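Local structure of enoyl-CoA hydratase (Mycobacterium avium subsp. paratuberculosis, 4LK5) at residues I67-E72 and I118-R123; Y73-P78 and A126-P131; I114-N119 and R260-Q265. The protein probably adds water across the double bond of enoyl-CoA thioesters, acting as a trimeric lyase of the crotonase family. One frame throughout, in Å; residues are numbered along the deposited sequence.

Interaction 1: I67-E72 and I118-R123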
loop_
_atom_site.group_PDB
_atom_site.type_symbol
_atom_site.label_atom_id
_atom_site.label_comp_id
_atom_site.label_asym_id
_atom_site.label_seq_id
_atom_site.Cartn_x
_atom_site.Cartn_y
_atom_site.Cartn_z
ATOM N N ILE C 67 -23.345 8.336 15.990
ATOM C CA ILE C 67 -22.889 7.455 14.900
ATOM C C ILE C 67 -22.179 6.266 15.542
ATOM O O ILE C 67 -22.444 5.113 15.221
ATOM C CB ILE C 67 -21.903 8.203 13.963
ATOM C CG1 ILE C 67 -22.579 9.383 13.270
ATOM C CG2 ILE C 67 -21.299 7.288 12.899
ATOM C CD1 ILE C 67 -21.662 10.572 13.192
ATOM N N ALA C 68 -21.291 6.556 16.484
ATOM C CA ALA C 68 -20.665 5.506 17.247
ATOM C C ALA C 68 -21.711 4.550 17.814
ATOM O O ALA C 68 -21.628 3.362 17.550
ATOM C CB ALA C 68 -19.765 6.086 18.335
ATOM N N ASP C 69 -22.726 5.059 18.520
ATOM C CA ASP C 69 -23.751 4.183 19.170
ATOM C C ASP C 69 -24.519 3.380 18.136
ATOM O O ASP C 69 -24.737 2.170 18.262
ATOM C CB ASP C 69 -24.760 5.013 20.008
ATOM C CG ASP C 69 -24.155 5.599 21.318
ATOM O OD1 ASP C 69 -23.070 5.179 21.759
ATOM O OD2 ASP C 69 -24.782 6.484 21.926
ATOM N N ALA C 70 -24.949 4.085 17.105
ATOM C CA ALA C 70 -25.577 3.479 15.941
ATOM C C ALA C 70 -24.715 2.372 15.265
ATOM O O ALA C 70 -25.241 1.293 14.870
ATOM C CB ALA C 70 -25.902 4.584 14.937
HETATM N N MSE C 71 -23.407 2.609 15.116
HETATM C CA MSE C 71 -22.569 1.563 14.512
HETATM C C MSE C 71 -22.497 0.374 15.456
HETATM O O MSE C 71 -22.635 -0.772 15.035
HETATM C CB MSE C 71 -21.174 2.051 14.148
HETATM C CG MSE C 71 -21.226 3.141 13.105
HETATM SE SE MSE C 71 -21.940 2.417 11.429
HETATM C CE MSE C 71 -22.360 4.153 10.655
ATOM N N GLU C 72 -22.319 0.620 16.751
ATOM C CA GLU C 72 -22.352 -0.501 17.701
ATOM C C GLU C 72 -23.709 -1.241 17.677
ATOM O O GLU C 72 -23.735 -2.478 17.575
ATOM C CB GLU C 72 -21.995 -0.046 19.107
ATOM C CG GLU C 72 -20.534 0.347 19.251
ATOM C CD GLU C 72 -20.204 0.756 20.668
ATOM O OE1 GLU C 72 -21.129 1.208 21.376
ATOM O OE2 GLU C 72 -19.031 0.635 21.071
ATOM N N ILE C 118 -14.457 9.607 18.679
ATOM C CA ILE C 118 -13.994 9.400 17.311
ATOM C C ILE C 118 -13.482 7.971 17.251
ATOM O O ILE C 118 -13.830 7.199 16.342
ATOM C CB ILE C 118 -12.788 10.256 16.930
ATOM C CG1 ILE C 118 -13.066 11.752 16.991
ATOM C CG2 ILE C 118 -12.303 9.889 15.532
ATOM C CD1 ILE C 118 -14.238 12.201 16.190
ATOM N N ASN C 119 -12.639 7.630 18.230
ATOM C CA ASN C 119 -12.002 6.321 18.253
ATOM C C ASN C 119 -13.061 5.235 18.361
ATOM O O ASN C 119 -13.033 4.276 17.607
ATOM C CB ASN C 119 -10.927 6.241 19.355
ATOM C CG ASN C 119 -9.701 7.117 19.048
ATOM O OD1 ASN C 119 -9.614 7.750 17.989
ATOM N ND2 ASN C 119 -8.750 7.154 19.964
ATOM N N ARG C 120 -14.020 5.411 19.261
ATOM C CA ARG C 120 -15.129 4.472 19.384
ATOM C C ARG C 120 -15.806 4.289 18.050
ATOM O O ARG C 120 -16.064 3.182 17.635
ATOM C CB ARG C 120 -16.196 4.973 20.371
ATOM C CG ARG C 120 -16.284 4.260 21.704
ATOM C CD ARG C 120 -17.363 4.896 22.601
ATOM N NE ARG C 120 -18.616 4.232 22.318
ATOM C CZ ARG C 120 -19.782 4.801 22.024
ATOM N NH1 ARG C 120 -19.985 6.138 22.025
ATOM N NH2 ARG C 120 -20.780 3.963 21.758
ATOM N N LEU C 121 -16.132 5.389 17.400
ATOM C CA LEU C 121 -16.825 5.328 16.117
ATOM C C LEU C 121 -16.021 4.472 15.127
ATOM O O LEU C 121 -16.519 3.455 14.616
ATOM C CB LEU C 121 -17.054 6.734 15.574
ATOM C CG LEU C 121 -17.380 6.943 14.090
ATOM C CD1 LEU C 121 -18.277 5.876 13.528
ATOM C CD2 LEU C 121 -18.022 8.310 13.940
ATOM N N VAL C 122 -14.767 4.864 14.925
ATOM C CA VAL C 122 -13.888 4.191 13.989
ATOM C C VAL C 122 -13.766 2.695 14.269
ATOM O O VAL C 122 -13.918 1.868 13.346
ATOM C CB VAL C 122 -12.521 4.916 13.923
ATOM C CG1 VAL C 122 -11.485 4.036 13.337
ATOM C CG2 VAL C 122 -12.654 6.164 13.074
ATOM N N ARG C 123 -13.557 2.329 15.525
ATOM C CA ARG C 123 -13.537 0.895 15.880
ATOM C C ARG C 123 -14.841 0.225 15.589
ATOM O O ARG C 123 -14.851 -0.958 15.294
ATOM C CB ARG C 123 -13.290 0.647 17.364
ATOM C CG ARG C 123 -11.909 1.043 17.813
ATOM C CD ARG C 123 -11.527 0.447 19.139
ATOM N NE ARG C 123 -10.380 1.197 19.631
ATOM C CZ ARG C 123 -10.428 2.233 20.475
ATOM N NH1 ARG C 123 -11.564 2.665 20.990
ATOM N NH2 ARG C 123 -9.294 2.835 20.830
#
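Arg-120 and Leu-121 carry the meeting of two helices in the layer that covers the sheet of this crotonase fold. Helices 61-76 and 113-127 are the connections of successive beta-alpha-beta units, so they run nearly side by side, their segments 28° apart with axes 8.3 Å from each other at closest approach. A small residue permits this nearness: the methyl group of Ala-68 faces Leu-121, CB to CB at 3.9 Å.

The apolar part lies toward the sheet. Leu-121 opens its two methyl groups around CG2 of Ile-67, CD1 standing 3.4 Å from that CG2 and CD2 3.6 Å. This branch of Ile-67 is the one turned anti to the backbone N (the other, CG1, has chi1 -63°), which brings it to the fork. Beside it, CG of selenomethionine Met-71 touches Leu-121 CD1, while Met-71 also reaches Val-83 and Ile-85 on the strand beneath.

The polar part lies on the outer side. The Arg-120 guanidinium has Ala-68 CB over one face, displaced from its centre, and forms a salt-bridge network with Asp-69 and Glu-72 at its edge; NH1 also makes a salt bridge to Glu-117, and its bond to Asp-69 OD1 is weak. NH2 gives a fairly straight bond to Asp-69 OD1 at 2.6 Å, almost along the C-O axis. The same NH2 lies 2.8 Å from Glu-72 OE1, which it meets from above the carboxylate, 63° out of that plane.

Interaction 2: Y73-P78 and A126-P131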
loop_
_atom_site.group_PDB
_atom_site.type_symbol
_atom_site.label_atom_id
_atom_site.label_comp_id
_atom_site.label_asym_id
_atom_site.label_seq_id
_atom_site.Cartn_x
_atom_site.Cartn_y
_atom_site.Cartn_z
ATOM N N TYR C 73 -24.821 -0.497 17.714
ATOM C CA TYR C 73 -26.152 -1.121 17.631
ATOM C C TYR C 73 -26.295 -2.055 16.423
ATOM O O TYR C 73 -26.826 -3.160 16.524
ATOM C CB TYR C 73 -27.264 -0.069 17.557
ATOM C CG TYR C 73 -28.580 -0.729 17.351
ATOM C CD1 TYR C 73 -29.145 -1.508 18.377
ATOM C CD2 TYR C 73 -29.239 -0.653 16.126
ATOM C CE1 TYR C 73 -30.346 -2.167 18.194
ATOM C CE2 TYR C 73 -30.453 -1.298 15.932
ATOM C CZ TYR C 73 -31.001 -2.058 16.964
ATOM O OH TYR C 73 -32.201 -2.718 16.776
ATOM N N ALA C 74 -25.805 -1.598 15.281
ATOM C CA ALA C 74 -25.953 -2.316 14.034
ATOM C C ALA C 74 -25.189 -3.642 13.965
ATOM O O ALA C 74 -25.472 -4.467 13.087
ATOM C CB ALA C 74 -25.534 -1.413 12.895
ATOM N N ALA C 75 -24.217 -3.846 14.857
ATOM C CA ALA C 75 -23.501 -5.121 14.921
ATOM C C ALA C 75 -24.340 -6.207 15.567
ATOM O O ALA C 75 -24.132 -7.382 15.272
ATOM C CB ALA C 75 -22.190 -4.970 15.677
ATOM N N THR C 76 -25.263 -5.812 16.457
ATOM C CA THR C 76 -26.116 -6.758 17.204
ATOM C C THR C 76 -27.324 -7.175 16.362
ATOM O O THR C 76 -27.701 -8.341 16.322
ATOM C CB THR C 76 -26.622 -6.177 18.573
ATOM O OG1 THR C 76 -27.652 -5.175 18.392
ATOM C CG2 THR C 76 -25.471 -5.583 19.378
ATOM N N ASP C 77 -27.902 -6.208 15.660
ATOM C CA ASP C 77 -29.225 -6.368 15.061
ATOM C C ASP C 77 -29.241 -7.281 13.814
ATOM O O ASP C 77 -28.696 -6.916 12.768
ATOM C CB ASP C 77 -29.798 -4.983 14.727
ATOM C CG ASP C 77 -31.279 -5.024 14.470
ATOM O OD1 ASP C 77 -31.673 -5.620 13.445
ATOM O OD2 ASP C 77 -32.040 -4.485 15.302
ATOM N N PRO C 78 -29.927 -8.441 13.907
ATOM C CA PRO C 78 -29.839 -9.444 12.832
ATOM C C PRO C 78 -30.547 -9.020 11.538
ATOM O O PRO C 78 -30.249 -9.579 10.478
ATOM C CB PRO C 78 -30.503 -10.681 13.444
ATOM C CG PRO C 78 -31.417 -10.152 14.516
ATOM C CD PRO C 78 -31.026 -8.735 14.853
ATOM N N ALA C 126 -14.944 -0.638 11.823
ATOM C CA ALA C 126 -14.027 -1.746 11.499
ATOM C C ALA C 126 -14.504 -3.088 12.069
ATOM O O ALA C 126 -14.288 -4.143 11.472
ATOM C CB ALA C 126 -12.607 -1.431 11.995
ATOM N N ALA C 127 -15.113 -3.045 13.240
ATOM C CA ALA C 127 -15.606 -4.262 13.887
ATOM C C ALA C 127 -16.978 -4.755 13.335
ATOM O O ALA C 127 -17.404 -5.856 13.662
ATOM C CB ALA C 127 -15.700 -4.027 15.391
ATOM N N LEU C 128 -17.650 -3.957 12.502
ATOM C CA LEU C 128 -19.022 -4.276 12.055
ATOM C C LEU C 128 -19.130 -5.457 11.031
ATOM O O LEU C 128 -18.670 -5.329 9.894
ATOM C CB LEU C 128 -19.629 -2.999 11.470
ATOM C CG LEU C 128 -21.130 -2.847 11.157
ATOM C CD1 LEU C 128 -21.977 -3.749 12.024
ATOM C CD2 LEU C 128 -21.562 -1.380 11.325
ATOM N N PRO C 129 -19.739 -6.595 11.417
ATOM C CA PRO C 129 -19.812 -7.794 10.541
ATOM C C PRO C 129 -20.716 -7.681 9.291
ATOM O O PRO C 129 -21.366 -8.650 8.890
ATOM C CB PRO C 129 -20.349 -8.896 11.465
ATOM C CG PRO C 129 -20.293 -8.350 12.843
ATOM C CD PRO C 129 -20.295 -6.854 12.755
ATOM N N HIS C 130 -20.731 -6.514 8.669
ATOM C CA HIS C 130 -21.501 -6.296 7.500
ATOM C C HIS C 130 -20.761 -5.327 6.631
ATOM O O HIS C 130 -19.889 -4.592 7.111
ATOM C CB HIS C 130 -22.881 -5.742 7.901
ATOM C CG HIS C 130 -23.683 -6.705 8.712
ATOM N ND1 HIS C 130 -24.166 -7.887 8.190
ATOM C CD2 HIS C 130 -24.006 -6.716 10.024
ATOM C CE1 HIS C 130 -24.787 -8.569 9.137
ATOM N NE2 HIS C 130 -24.713 -7.874 10.261
ATOM N N PRO C 131 -21.082 -5.310 5.331
ATOM C CA PRO C 131 -20.443 -4.283 4.515
ATOM C C PRO C 131 -20.901 -2.911 4.968
ATOM O O PRO C 131 -22.092 -2.718 5.218
ATOM C CB PRO C 131 -20.956 -4.597 3.115
ATOM C CG PRO C 131 -21.140 -6.075 3.132
ATOM C CD PRO C 131 -21.698 -6.358 4.504
#
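Leu-128 is the bump in this contact, and the backbone at Ala-74 and Ala-75 is the shallow hollow that takes it. The side chain leaves the turn after helix 113-127 with CG anti to the backbone N (chi1 -167°), a setting that carries CD1 over the last part of helix 61-76. There CD1 rests 3.5 Å from Ala-75 CA and 3.7 Å from Ala-74 O, near enough to touch main chain because both neighbouring side chains are single methyl groups. The methyl of Ala-75 meets two neighbours on one side, with CB 3.9 Å from Leu-128 CD1 and 4.0 Å from Pro-129 CD. CD2 of Leu-128 lies more loosely against Ala-74 CB. His-130 adds a light contact, its CD2 approaching Ala-74 O obliquely at 4.1 Å.

Each helix gives way here to the strand that follows it: at the end of segment 126-131, the backbone of Pro-131 is hydrogen-bonded to Val-83, whose strand follows helix 61-76. Pro-129 also leans on Ala-240 of helix 236-250, and Pro-131 touches Leu-195 of the second subunit. No hydrogen bond joins the two segments, so the fit rests mainly on van der Waals contact of aliphatic groups with each other and with main chain, and depends on shape more than on polar pairing.

Interaction 3: I114-N119 and R260-Q265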
loop_
_atom_site.group_PDB
_atom_site.type_symbol
_atom_site.label_atom_id
_atom_site.label_comp_id
_atom_site.label_asym_id
_atom_site.label_seq_id
_atom_site.Cartn_x
_atom_site.Cartn_y
_atom_site.Cartn_z
ATOM N N ILE C 114 -13.969 14.120 22.671
ATOM C CA ILE C 114 -14.170 14.116 21.210
ATOM C C ILE C 114 -13.354 12.961 20.616
ATOM O O ILE C 114 -13.852 12.133 19.859
ATOM C CB ILE C 114 -13.673 15.397 20.467
ATOM C CG1 ILE C 114 -13.437 16.577 21.413
ATOM C CG2 ILE C 114 -14.620 15.779 19.336
ATOM C CD1 ILE C 114 -13.053 17.881 20.720
ATOM N N ILE C 115 -12.092 12.901 21.003
ATOM C CA ILE C 115 -11.197 11.932 20.410
ATOM C C ILE C 115 -11.541 10.496 20.792
ATOM O O ILE C 115 -11.527 9.598 19.936
ATOM C CB ILE C 115 -9.748 12.213 20.788
ATOM C CG1 ILE C 115 -9.400 13.646 20.388
ATOM C CG2 ILE C 115 -8.837 11.233 20.057
ATOM C CD1 ILE C 115 -8.256 14.239 21.170
ATOM N N LEU C 116 -11.832 10.289 22.073
ATOM C CA LEU C 116 -12.234 8.969 22.570
ATOM C C LEU C 116 -13.435 8.447 21.810
ATOM O O LEU C 116 -13.582 7.259 21.636
ATOM C CB LEU C 116 -12.597 9.032 24.058
ATOM C CG LEU C 116 -11.704 8.520 25.197
ATOM C CD1 LEU C 116 -10.223 8.589 24.868
ATOM C CD2 LEU C 116 -12.024 9.300 26.486
ATOM N N GLU C 117 -14.304 9.340 21.382
ATOM C CA GLU C 117 -15.525 8.930 20.755
ATOM C C GLU C 117 -15.319 8.757 19.260
ATOM O O GLU C 117 -15.962 7.876 18.646
ATOM C CB GLU C 117 -16.642 9.940 21.031
ATOM C CG GLU C 117 -17.057 10.007 22.486
ATOM C CD GLU C 117 -17.849 8.797 22.912
ATOM O OE1 GLU C 117 -19.075 8.785 22.652
ATOM O OE2 GLU C 117 -17.258 7.864 23.510
ATOM N N ILE C 118 -14.457 9.607 18.679
ATOM C CA ILE C 118 -13.994 9.400 17.311
ATOM C C ILE C 118 -13.482 7.971 17.251
ATOM O O ILE C 118 -13.830 7.199 16.342
ATOM C CB ILE C 118 -12.788 10.256 16.930
ATOM C CG1 ILE C 118 -13.066 11.752 16.991
ATOM C CG2 ILE C 118 -12.303 9.889 15.532
ATOM C CD1 ILE C 118 -14.238 12.201 16.190
ATOM N N ASN C 119 -12.639 7.630 18.230
ATOM C CA ASN C 119 -12.002 6.321 18.253
ATOM C C ASN C 119 -13.061 5.235 18.361
ATOM O O ASN C 119 -13.033 4.276 17.607
ATOM C CB ASN C 119 -10.927 6.241 19.355
ATOM C CG ASN C 119 -9.701 7.117 19.048
ATOM O OD1 ASN C 119 -9.614 7.750 17.989
ATOM N ND2 ASN C 119 -8.750 7.154 19.964
ATOM N N ARG C 260 -2.058 6.573 19.666
ATOM C CA ARG C 260 -1.047 7.620 19.467
ATOM C C ARG C 260 -1.719 8.915 19.192
ATOM O O ARG C 260 -1.236 9.934 19.594
ATOM C CB ARG C 260 -0.175 7.398 18.255
ATOM C CG ARG C 260 0.952 6.422 18.405
ATOM C CD ARG C 260 1.499 6.059 17.039
ATOM N NE ARG C 260 1.961 4.689 17.126
ATOM C CZ ARG C 260 1.596 3.667 16.356
ATOM N NH1 ARG C 260 0.764 3.775 15.302
ATOM N NH2 ARG C 260 2.131 2.503 16.648
ATOM N N GLU C 261 -2.800 8.848 18.423
ATOM C CA GLU C 261 -3.553 10.014 17.972
ATOM C C GLU C 261 -4.201 10.711 19.169
ATOM O O GLU C 261 -4.104 11.932 19.279
ATOM C CB GLU C 261 -4.591 9.607 16.884
ATOM C CG GLU C 261 -3.922 9.205 15.554
ATOM C CD GLU C 261 -4.820 8.552 14.473
ATOM O OE1 GLU C 261 -6.078 8.429 14.643
ATOM O OE2 GLU C 261 -4.232 8.171 13.414
ATOM N N PHE C 262 -4.802 9.922 20.069
ATOM C CA PHE C 262 -5.281 10.403 21.368
ATOM C C PHE C 262 -4.224 11.159 22.204
ATOM O O PHE C 262 -4.439 12.314 22.550
ATOM C CB PHE C 262 -5.830 9.267 22.201
ATOM C CG PHE C 262 -6.315 9.720 23.533
ATOM C CD1 PHE C 262 -7.474 10.467 23.632
ATOM C CD2 PHE C 262 -5.593 9.445 24.686
ATOM C CE1 PHE C 262 -7.914 10.913 24.858
ATOM C CE2 PHE C 262 -6.040 9.884 25.924
ATOM C CZ PHE C 262 -7.199 10.623 26.004
ATOM N N ASP C 263 -3.094 10.517 22.503
ATOM C CA ASP C 263 -1.972 11.176 23.216
ATOM C C ASP C 263 -1.403 12.396 22.501
ATOM O O ASP C 263 -0.881 13.295 23.113
ATOM C CB ASP C 263 -0.798 10.216 23.411
ATOM C CG ASP C 263 -1.161 8.965 24.210
ATOM O OD1 ASP C 263 -2.087 8.982 25.056
ATOM O OD2 ASP C 263 -0.502 7.945 23.975
ATOM N N GLY C 264 -1.469 12.413 21.190
ATOM C CA GLY C 264 -0.926 13.519 20.448
ATOM C C GLY C 264 -1.896 14.672 20.300
ATOM O O GLY C 264 -1.483 15.812 20.487
ATOM N N GLN C 265 -3.167 14.384 19.961
ATOM C CA GLN C 265 -4.157 15.437 19.767
ATOM C C GLN C 265 -4.439 16.117 21.067
ATOM O O GLN C 265 -4.592 17.326 21.050
ATOM C CB GLN C 265 -5.519 14.974 19.221
ATOM C CG GLN C 265 -5.647 14.788 17.733
ATOM C CD GLN C 265 -5.546 16.022 16.846
ATOM O OE1 GLN C 265 -4.555 16.729 16.843
ATOM N NE2 GLN C 265 -6.501 16.160 15.957
#
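The ring of Phe-262 takes Ile-115 at its edge: CG2 of the isoleucine lies near the ring plane, 3.9 Å from CD1. Leu-116 comes in obliquely, its CD1 3.3 Å from CE1 of the same ring and touching CD1 and CZ as well. A second flat group, the amide of Asn-119, passes its ND2 4.2 Å from Phe-262 CB and makes a weak hydrogen bond to Leu-258 O, one turn earlier on the partner helix.

The setting is an antiparallel helix pair in the crotonase fold. Helix 254-269, from the C-terminal part of the chain, is laid against helix 113-127 of the layer beside the sheet, the two segments meeting at 163° with axes 10.0 Å apart. That spacing is wide enough for branched and aromatic side chains to fill the interface. Phe-262 has CG anti to its backbone N (chi1 180°), which swings the ring across to Ile-115 and Leu-116. Ile-115 and Phe-262 are also the residues whose CA atoms are nearest between the segments, and their side chains cross at about a right angle.

Polar groups at the buried border turn to residues 172-178, the loop before helix 177-185 and that helix's first turn. Gln-265 keeps its amide there, with NE2 bonded to Asp-174 and OE1 to the backbone N of Met-172; Glu-261 likewise bonds Ser-178 and the backbone of Gly-176. Arg-260 packs on Ala-248 of the third subunit, so the helix also borders the trimer interface. Gln-265 gives the pair an aliphatic contact: its CB meets CD1 of Ile-115 at 3.4 Å, on the branch that isoleucine does not use for the phenylalanine ring.

Helix 113-127 is the common element of all three contacts. Interactions 1 and 2 follow helices 61-76 and 113-127 toward their C-terminal ends, their segments alternating along the chain (67-72, 73-78, 118-123, 126-131); their centres are 11 Å apart, and they join where Met-71 SE packs on Leu-128 CD2 at 3.8 Å. Interaction 3 starts at 114-119, shares Ile-118 and Asn-119 with interaction 1, its centre 13 Å away, and closes at 260-265 on helix 254-269. Interactions 2 and 3 do not touch; their centres are 23 Å apart. Helix 113-127 is thus held between its neighbour in the beta-alpha-beta layer and a helix from the C-terminal part of the chain, which reaches another subunit.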